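Local coordinates for mbDLG-3 protein (Monosiga brevicollis, PDB 6X1N) that probably binds peptides at the C-termini of partner proteins, being the third PDZ domain of a choanoflagellate Dlg1 protein that may also bind protein kinases, at residues Val8-Gly13 with Phe17-Leu22; Ser41-Leu44 with Ala48-Glu51; Gln67-Ala72 with Ala78-His83. All blocks are in the same frame, centred on the assembly; numbering follows the deposited sequence.

Interaction 1: Val8-Gly13 with Phe17-Leu22; sequences VTLYKG and FGFSLL
Phe17 and Lys12 make the main aromatic contact between the end of strand 6-11, where Lys12 follows its last residue, and the turn leading into strand 19-22. Lys12 CB lies over one face of the Phe17 ring, 3.9 Å from its centroid and 20° off the normal, a CH-pi contact displaced toward the rim at CZ. With CG anti to the backbone N (chi1 178°), the rest of the lysine chain extends away from the ring, and its ammonium group takes no part.

The same ring also meets main-chain atoms. Leu10 O sits at its edge, in the ring plane, 3.6 Å from Phe17 CE1, while Lys12 N comes within 3.4 Å of that carbon. The backbone hydrogen bonds run instead to the neighbouring strand 88-95 and the residue before it, Leu10 with Met89 and Lys12 with Gly87.

Purely apolar packing falls to Leu10. Its CB lies 3.9 Å from Phe17 CD1, and its outstretched CD1 reaches Phe19 CE1, also at 3.9 Å; Met89 touches both aromatic rings.

Phe17-Gly18-Phe19 matches the last three positions of the GLGF-type signature of PDZ domains, whose loop receives the terminal carboxylate of a peptide. A glycerol bonded to Phe19 O and close to the Phe17 side chain is consistent with a pocket here. The chemistry implies that the two segments meet mainly through dispersion, one ring face and aliphatic carbons, while backbone hydrogen bonds tie Phe17 to Ala49 and Gly18 to Leu44.

Interaction 2: Ser41-Leu44 with Ala48-Glu51; sequences SRIL and AAIE
Ile43, the last residue of strand 38-43, meets the first turn of helix 48-52 with two branches of its side chain turned to different partners. Its CG2, anti to the backbone N, packs 3.9 Å from Ile50 CB. The longer branch, anti to the carbonyl carbon (chi1 -56°), carries CD1 toward the buried Ala49, whose CB is 4.3 Å away. The two isoleucines meet at an angle, methyl against the root of the opposing side chain, rather than lying alongside one another.

The carbonyl of Leu44 points almost straight at Ile50 CB. Leu44 O is 3.6 Å from Ile50 CB and only slightly farther from CG2 and CD1, so the oxygen faces three carbons of one side chain. Ile50 CG1 is anti to its backbone N (chi1 -167°), which sets CG2 between the N and the carbonyl carbon and leaves both branches close to Leu44 O.

In the PDZ fold this is the passage from the third strand of the chain to the short first helix. Strand 38-43 pairs antiparallel with strand 19-22, where Ser41 and Arg42 both face Ser20 in a classic beta bulge. Val55 packs on both Ile43 and Ala49, closing the apolar side of the junction.

Polar coupling across the junction runs through a water. It donates to Leu44 O at 2.9 Å and accepts from Ile50 N at 2.9 Å, giving the strand-end carbonyl and a backbone N-H in the first helical turn a shared partner.

Interaction 3: Gln67-Ala72 with Ala78-His83; sequences QDLALA and ANLVKH
Gln67 opens the contact by laying its aliphatic base against Leu80 of helix 74-82. Leu80 CD2 is 4.1 Å from Gln67 CB and 4.1 Å from Gln67 CG, so the methyl sits against the side of the CB-CG bond. The glutamine chain bends at chi2 (-50°), and the contact rests on its carbons.

Asp68, next in sequence, turns to its own segment. Its OD1 accepts from Ala70 N at 2.9 Å with an N-H...O angle of 162°, the donor lying almost in line with the C-O bond. This is an Asx turn, and it marks where the short strand 67-68 gives way to a loop.

The buried Leu69 returns to the helix. Its CD2 lies 4.1 Å from Leu80 CD2, methyl to methyl, so a single methyl of Leu80 serves both neighbours. Leu80 reaches this place with CG anti to its backbone N (chi1 -176°), which projects the side chain from the helix toward the strand and loop. Met64 of strand 59-64 touches both leucines, and Leu69 also packs on Ile61 and Ile38.

From Leu69 the chain folds through a type I beta turn, with Ala72 N donating to Leu69 O at 3.2 Å. Within it Leu71 makes a backbone hydrogen bond with Gly28, and Ala72 at its end rests on Ile38.

Beyond the turn begins helix 74-82 itself, the second helix of the PDZ fold. The contact thus packs the helix against strand 67-68 and the loop that leads into it, as part of the PDZ fold, in which this second helix forms one wall of the peptide-binding groove.

Interactions 1 and 2 are neighbours, with centres 7 Å apart, and are joined by the pairing of strand 19-22 of interaction 1 with strand 38-43 of interaction 2: Ser20 O lies 2.8 Å from Ser41 N and Ser20 N 2.9 Å from Arg42 O. Interaction 3 lies across the chain's centre from interaction 2, with about 17 Å between their centres, but touches interaction 1 where Leu21 packs on Val81; in PDZ domains this strand and helix flank the peptide groove. Interaction 1 is a surface contact built on aromatic rings; the other two are partly buried. Interaction 2 combines aliphatic packing with a water bridge, whereas interaction 3 has aliphatic contacts alone between its segments.

Interaction 1: Val8-Gly13 with Phe17-Leu22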
loop_
_atom_site.group_PDB
_atom_site.type_symbol
_atom_site.label_atom_id
_atom_site.label_comp_id
_atom_site.label_asym_id
_atom_site.label_seq_id
_atom_site.Cartn_x
_atom_site.Cartn_y
_atom_site.Cartn_z
ATOM N N VAL A 8 0.769 -4.608 -9.727
ATOM C CA VAL A 8 2.207 -4.392 -9.794
ATOM C C VAL A 8 2.885 -5.485 -8.987
ATOM O O VAL A 8 2.463 -5.782 -7.866
ATOM C CB VAL A 8 2.575 -3.010 -9.219
ATOM C CG1 VAL A 8 4.076 -2.794 -9.263
ATOM C CG2 VAL A 8 1.843 -1.906 -9.978
ATOM N N THR A 9 3.928 -6.084 -9.545
ATOM C CA THR A 9 4.781 -6.992 -8.794
ATOM C C THR A 9 6.110 -6.299 -8.558
ATOM O O THR A 9 6.766 -5.864 -9.510
ATOM C CB THR A 9 4.995 -8.306 -9.539
ATOM O OG1 THR A 9 3.738 -8.978 -9.674
ATOM C CG2 THR A 9 5.960 -9.196 -8.769
ATOM N N LEU A 10 6.485 -6.159 -7.299
ATOM C CA LEU A 10 7.760 -5.580 -6.922
ATOM C C LEU A 10 8.662 -6.672 -6.382
ATOM O O LEU A 10 8.200 -7.588 -5.692
ATOM C CB LEU A 10 7.584 -4.525 -5.832
ATOM C CG LEU A 10 6.677 -3.334 -6.142
ATOM C CD1 LEU A 10 6.616 -2.429 -4.925
ATOM C CD2 LEU A 10 7.178 -2.569 -7.350
ATOM N N TYR A 11 9.946 -6.559 -6.680
ATOM C CA TYR A 11 10.960 -7.461 -6.168
ATOM C C TYR A 11 11.880 -6.670 -5.246
ATOM O O TYR A 11 12.317 -5.570 -5.599
ATOM C CB TYR A 11 11.732 -8.084 -7.331
ATOM C CG TYR A 11 12.994 -8.786 -6.923
ATOM C CD1 TYR A 11 12.968 -9.841 -6.028
ATOM C CD2 TYR A 11 14.217 -8.394 -7.443
ATOM C CE1 TYR A 11 14.134 -10.485 -5.650
ATOM C CE2 TYR A 11 15.383 -9.032 -7.081
ATOM C CZ TYR A 11 15.335 -10.074 -6.183
ATOM O OH TYR A 11 16.496 -10.713 -5.814
ATOM N N LYS A 12 12.164 -7.226 -4.065
ATOM C CA LYS A 12 12.864 -6.470 -3.030
ATOM C C LYS A 12 14.215 -5.963 -3.517
ATOM O O LYS A 12 14.610 -4.833 -3.210
ATOM C CB LYS A 12 13.010 -7.341 -1.785
ATOM C CG LYS A 12 13.759 -6.688 -0.651
ATOM C CD LYS A 12 13.817 -7.609 0.556
ATOM C CE LYS A 12 14.391 -6.887 1.758
ATOM N NZ LYS A 12 14.461 -7.769 2.956
ATOM N N GLY A 13 14.925 -6.769 -4.299
ATOM C CA GLY A 13 16.142 -6.297 -4.907
ATOM C C GLY A 13 17.219 -5.907 -3.900
ATOM O O GLY A 13 17.230 -6.332 -2.742
ATOM N N PHE A 17 12.000 -2.595 -1.193
ATOM C CA PHE A 17 10.758 -2.323 -1.908
ATOM C C PHE A 17 10.548 -0.837 -2.180
ATOM O O PHE A 17 9.826 -0.488 -3.117
ATOM C CB PHE A 17 9.575 -2.897 -1.136
ATOM C CG PHE A 17 9.511 -4.405 -1.159
ATOM C CD1 PHE A 17 9.330 -5.085 -2.359
ATOM C CD2 PHE A 17 9.606 -5.139 0.011
ATOM C CE1 PHE A 17 9.253 -6.467 -2.389
ATOM C CE2 PHE A 17 9.525 -6.528 -0.013
ATOM C CZ PHE A 17 9.351 -7.189 -1.211
ATOM N N GLY A 18 11.123 0.042 -1.366
ATOM C CA GLY A 18 11.177 1.453 -1.705
ATOM C C GLY A 18 9.915 2.261 -1.495
ATOM O O GLY A 18 9.678 3.223 -2.228
ATOM N N PHE A 19 9.088 1.912 -0.514
ATOM C CA PHE A 19 7.918 2.733 -0.239
ATOM C C PHE A 19 7.536 2.614 1.221
ATOM O O PHE A 19 7.868 1.636 1.894
ATOM C CB PHE A 19 6.731 2.391 -1.147
ATOM C CG PHE A 19 6.078 1.065 -0.850
ATOM C CD1 PHE A 19 6.526 -0.102 -1.462
ATOM C CD2 PHE A 19 4.980 0.993 -0.007
ATOM C CE1 PHE A 19 5.904 -1.320 -1.206
ATOM C CE2 PHE A 19 4.350 -0.220 0.255
ATOM C CZ PHE A 19 4.809 -1.376 -0.334
ATOM N N SER A 20 6.835 3.633 1.698
ATOM C CA SER A 20 6.249 3.648 3.026
ATOM C C SER A 20 4.742 3.504 2.899
ATOM O O SER A 20 4.145 3.991 1.932
ATOM C CB SER A 20 6.497 4.996 3.703
ATOM O OG SER A 20 7.884 5.315 3.729
ATOM N N LEU A 21 4.115 2.858 3.876
ATOM C CA LEU A 21 2.660 2.771 3.896
ATOM C C LEU A 21 2.091 3.312 5.203
ATOM O O LEU A 21 2.800 3.485 6.201
ATOM C CB LEU A 21 2.145 1.353 3.582
ATOM C CG LEU A 21 2.581 0.176 4.459
ATOM C CD1 LEU A 21 1.872 0.146 5.814
ATOM C CD2 LEU A 21 2.338 -1.143 3.739
ATOM N N LEU A 22 0.787 3.564 5.184
ATOM C CA LEU A 22 0.068 3.999 6.368
ATOM C C LEU A 22 -1.241 3.235 6.456
ATOM O O LEU A 22 -1.711 2.626 5.487
ATOM C CB LEU A 22 -0.173 5.519 6.416
ATOM C CG LEU A 22 -1.113 6.219 5.429
ATOM C CD1 LEU A 22 -2.608 5.925 5.668
ATOM C CD2 LEU A 22 -0.867 7.718 5.523
#

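Interaction 2: Ser41-Leu44 with Ala48-Glu51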
loop_
_atom_site.group_PDB
_atom_site.type_symbol
_atom_site.label_atom_id
_atom_site.label_comp_id
_atom_site.label_asym_id
_atom_site.label_seq_id
_atom_site.Cartn_x
_atom_site.Cartn_y
_atom_site.Cartn_z
ATOM N N SER A 41 2.272 5.981 1.570
ATOM C CA SER A 41 2.543 7.299 2.126
ATOM C C SER A 41 3.845 7.928 1.639
ATOM O O SER A 41 4.060 9.113 1.903
ATOM C CB SER A 41 2.538 7.244 3.661
ATOM O OG SER A 41 3.452 6.260 4.118
ATOM N N ARG A 42 4.711 7.187 0.947
ATOM C CA ARG A 42 5.918 7.806 0.410
ATOM C C ARG A 42 6.543 6.848 -0.583
ATOM O O ARG A 42 6.569 5.641 -0.350
ATOM C CB ARG A 42 6.927 8.073 1.541
ATOM C CG ARG A 42 8.064 8.998 1.184
ATOM C CD ARG A 42 7.630 10.441 1.098
ATOM N NE ARG A 42 8.818 11.280 0.956
ATOM C CZ ARG A 42 9.289 12.108 1.888
ATOM N NH1 ARG A 42 8.652 12.261 3.040
ATOM N NH2 ARG A 42 10.390 12.809 1.648
ATOM N N ILE A 43 7.068 7.397 -1.675
ATOM C CA ILE A 43 7.916 6.649 -2.600
ATOM C C ILE A 43 9.357 7.048 -2.318
ATOM O O ILE A 43 9.709 8.228 -2.430
ATOM C CB ILE A 43 7.556 6.946 -4.061
ATOM C CG1 ILE A 43 6.075 6.666 -4.319
ATOM C CG2 ILE A 43 8.431 6.129 -4.990
ATOM C CD1 ILE A 43 5.639 5.226 -4.030
ATOM N N LEU A 44 10.189 6.075 -1.977
ATOM C CA LEU A 44 11.565 6.399 -1.622
ATOM C C LEU A 44 12.394 6.674 -2.875
ATOM O O LEU A 44 12.072 6.178 -3.959
ATOM C CB LEU A 44 12.188 5.260 -0.820
ATOM C CG LEU A 44 11.417 4.859 0.444
ATOM C CD1 LEU A 44 12.259 3.956 1.345
ATOM C CD2 LEU A 44 10.889 6.055 1.213
ATOM N N ALA A 48 12.290 -0.639 -5.352
ATOM C CA ALA A 48 11.477 -1.258 -6.391
ATOM C C ALA A 48 10.340 -0.348 -6.832
ATOM O O ALA A 48 10.008 -0.292 -8.022
ATOM C CB ALA A 48 10.926 -2.591 -5.895
ATOM N N ALA A 49 9.738 0.381 -5.894
ATOM C CA ALA A 49 8.555 1.170 -6.227
ATOM C C ALA A 49 8.884 2.272 -7.224
ATOM O O ALA A 49 8.186 2.437 -8.228
ATOM C CB ALA A 49 7.919 1.752 -4.972
ATOM N N ILE A 50 9.958 3.028 -6.988
ATOM C CA ILE A 50 10.302 4.095 -7.930
ATOM C C ILE A 50 10.733 3.513 -9.269
ATOM O O ILE A 50 10.407 4.062 -10.333
ATOM C CB ILE A 50 11.332 5.076 -7.331
ATOM C CG1 ILE A 50 11.429 6.336 -8.196
ATOM C CG2 ILE A 50 12.714 4.421 -7.158
ATOM C CD1 ILE A 50 12.267 7.426 -7.562
ATOM N N GLU A 51 11.449 2.385 -9.250
ATOM C CA GLU A 51 11.878 1.766 -10.499
ATOM C C GLU A 51 10.689 1.315 -11.338
ATOM O O GLU A 51 10.742 1.374 -12.575
ATOM C CB GLU A 51 12.834 0.605 -10.204
ATOM C CG GLU A 51 14.188 1.063 -9.687
ATOM C CD GLU A 51 15.103 -0.078 -9.282
ATOM O OE1 GLU A 51 14.782 -1.252 -9.559
ATOM O OE2 GLU A 51 16.153 0.205 -8.672
HETATM O O HOH W 1 11.236 3.399 -4.457
#

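Interaction 3: Gln67-Ala72 with Ala78-His83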
loop_
_atom_site.group_PDB
_atom_site.type_symbol
_atom_site.label_atom_id
_atom_site.label_comp_id
_atom_site.label_asym_id
_atom_site.label_seq_id
_atom_site.Cartn_x
_atom_site.Cartn_y
_atom_site.Cartn_z
ATOM N N GLN A 67 -3.732 -10.961 -0.001
ATOM C CA GLN A 67 -4.447 -10.606 1.221
ATOM C C GLN A 67 -5.254 -9.336 0.988
ATOM O O GLN A 67 -4.702 -8.309 0.584
ATOM C CB GLN A 67 -3.476 -10.407 2.382
ATOM C CG GLN A 67 -2.504 -11.560 2.567
ATOM C CD GLN A 67 -3.199 -12.904 2.606
ATOM O OE1 GLN A 67 -2.990 -13.750 1.730
ATOM N NE2 GLN A 67 -4.036 -13.109 3.618
ATOM N N ASP A 68 -6.559 -9.416 1.234
ATOM C CA ASP A 68 -7.440 -8.259 1.163
ATOM C C ASP A 68 -7.103 -7.314 2.312
ATOM O O ASP A 68 -7.216 -7.690 3.483
ATOM C CB ASP A 68 -8.871 -8.778 1.302
ATOM C CG ASP A 68 -9.924 -7.697 1.151
ATOM O OD1 ASP A 68 -9.636 -6.494 1.288
ATOM O OD2 ASP A 68 -11.090 -8.062 0.897
ATOM N N LEU A 69 -6.701 -6.084 1.990
ATOM C CA LEU A 69 -6.309 -5.111 3.002
ATOM C C LEU A 69 -7.374 -4.051 3.277
ATOM O O LEU A 69 -7.065 -3.023 3.887
ATOM C CB LEU A 69 -4.978 -4.454 2.639
ATOM C CG LEU A 69 -3.785 -5.397 2.521
ATOM C CD1 LEU A 69 -2.525 -4.597 2.208
ATOM C CD2 LEU A 69 -3.590 -6.219 3.781
ATOM N N ALA A 70 -8.630 -4.287 2.878
ATOM C CA ALA A 70 -9.646 -3.253 3.053
ATOM C C ALA A 70 -9.747 -2.797 4.502
ATOM O O ALA A 70 -9.950 -1.605 4.773
ATOM C CB ALA A 70 -11.005 -3.760 2.561
ATOM N N LEU A 71 -9.636 -3.734 5.450
ATOM C CA LEU A 71 -9.848 -3.447 6.863
ATOM C C LEU A 71 -8.582 -3.628 7.688
ATOM O O LEU A 71 -8.657 -3.697 8.917
ATOM C CB LEU A 71 -10.975 -4.315 7.431
ATOM C CG LEU A 71 -12.337 -4.275 6.731
ATOM C CD1 LEU A 71 -13.307 -5.198 7.469
ATOM C CD2 LEU A 71 -12.865 -2.868 6.714
ATOM N N ALA A 72 -7.422 -3.708 7.043
ATOM C CA ALA A 72 -6.189 -3.980 7.765
ATOM C C ALA A 72 -5.781 -2.774 8.603
ATOM O O ALA A 72 -6.006 -1.625 8.229
ATOM C CB ALA A 72 -5.071 -4.334 6.785
ATOM N N ALA A 78 2.156 -3.461 7.809
ATOM C CA ALA A 78 3.608 -3.354 7.930
ATOM C C ALA A 78 4.216 -4.700 8.281
ATOM O O ALA A 78 5.301 -5.052 7.796
ATOM C CB ALA A 78 3.972 -2.305 8.978
ATOM N N ASN A 79 3.512 -5.478 9.100
ATOM C CA ASN A 79 3.977 -6.806 9.473
ATOM C C ASN A 79 3.960 -7.741 8.272
ATOM O O ASN A 79 4.905 -8.509 8.065
ATOM C CB ASN A 79 3.079 -7.330 10.593
ATOM C CG ASN A 79 3.728 -8.415 11.424
ATOM O OD1 ASN A 79 4.741 -8.188 12.094
ATOM N ND2 ASN A 79 3.108 -9.594 11.432
ATOM N N LEU A 80 2.898 -7.675 7.461
ATOM C CA LEU A 80 2.830 -8.468 6.239
ATOM C C LEU A 80 4.058 -8.217 5.366
ATOM O O LEU A 80 4.723 -9.161 4.920
ATOM C CB LEU A 80 1.528 -8.138 5.494
ATOM C CG LEU A 80 1.206 -8.922 4.219
ATOM C CD1 LEU A 80 1.134 -10.417 4.463
ATOM C CD2 LEU A 80 -0.081 -8.414 3.595
ATOM N N VAL A 81 4.402 -6.947 5.160
ATOM C CA VAL A 81 5.570 -6.596 4.351
ATOM C C VAL A 81 6.849 -7.119 4.988
ATOM O O VAL A 81 7.692 -7.731 4.318
ATOM C CB VAL A 81 5.652 -5.075 4.148
ATOM C CG1 VAL A 81 6.958 -4.712 3.420
ATOM C CG2 VAL A 81 4.458 -4.585 3.381
ATOM N N LYS A 82 7.033 -6.846 6.284
ATOM C CA LYS A 82 8.278 -7.195 6.958
ATOM C C LYS A 82 8.505 -8.699 6.967
ATOM O O LYS A 82 9.656 -9.149 7.004
ATOM C CB LYS A 82 8.266 -6.631 8.381
ATOM C CG LYS A 82 9.575 -6.801 9.152
ATOM C CD LYS A 82 10.699 -5.906 8.618
ATOM C CE LYS A 82 11.985 -6.104 9.425
ATOM N NZ LYS A 82 13.137 -5.349 8.850
ATOM N N HIS A 83 7.434 -9.485 6.901
ATOM C CA HIS A 83 7.508 -10.939 6.981
ATOM C C HIS A 83 7.691 -11.631 5.631
ATOM O O HIS A 83 7.835 -12.857 5.602
ATOM C CB HIS A 83 6.269 -11.509 7.683
ATOM C CG HIS A 83 6.264 -11.299 9.166
ATOM N ND1 HIS A 83 5.655 -12.176 10.039
ATOM C CD2 HIS A 83 6.788 -10.311 9.928
ATOM C CE1 HIS A 83 5.808 -11.738 11.276
ATOM N NE2 HIS A 83 6.491 -10.608 11.236
#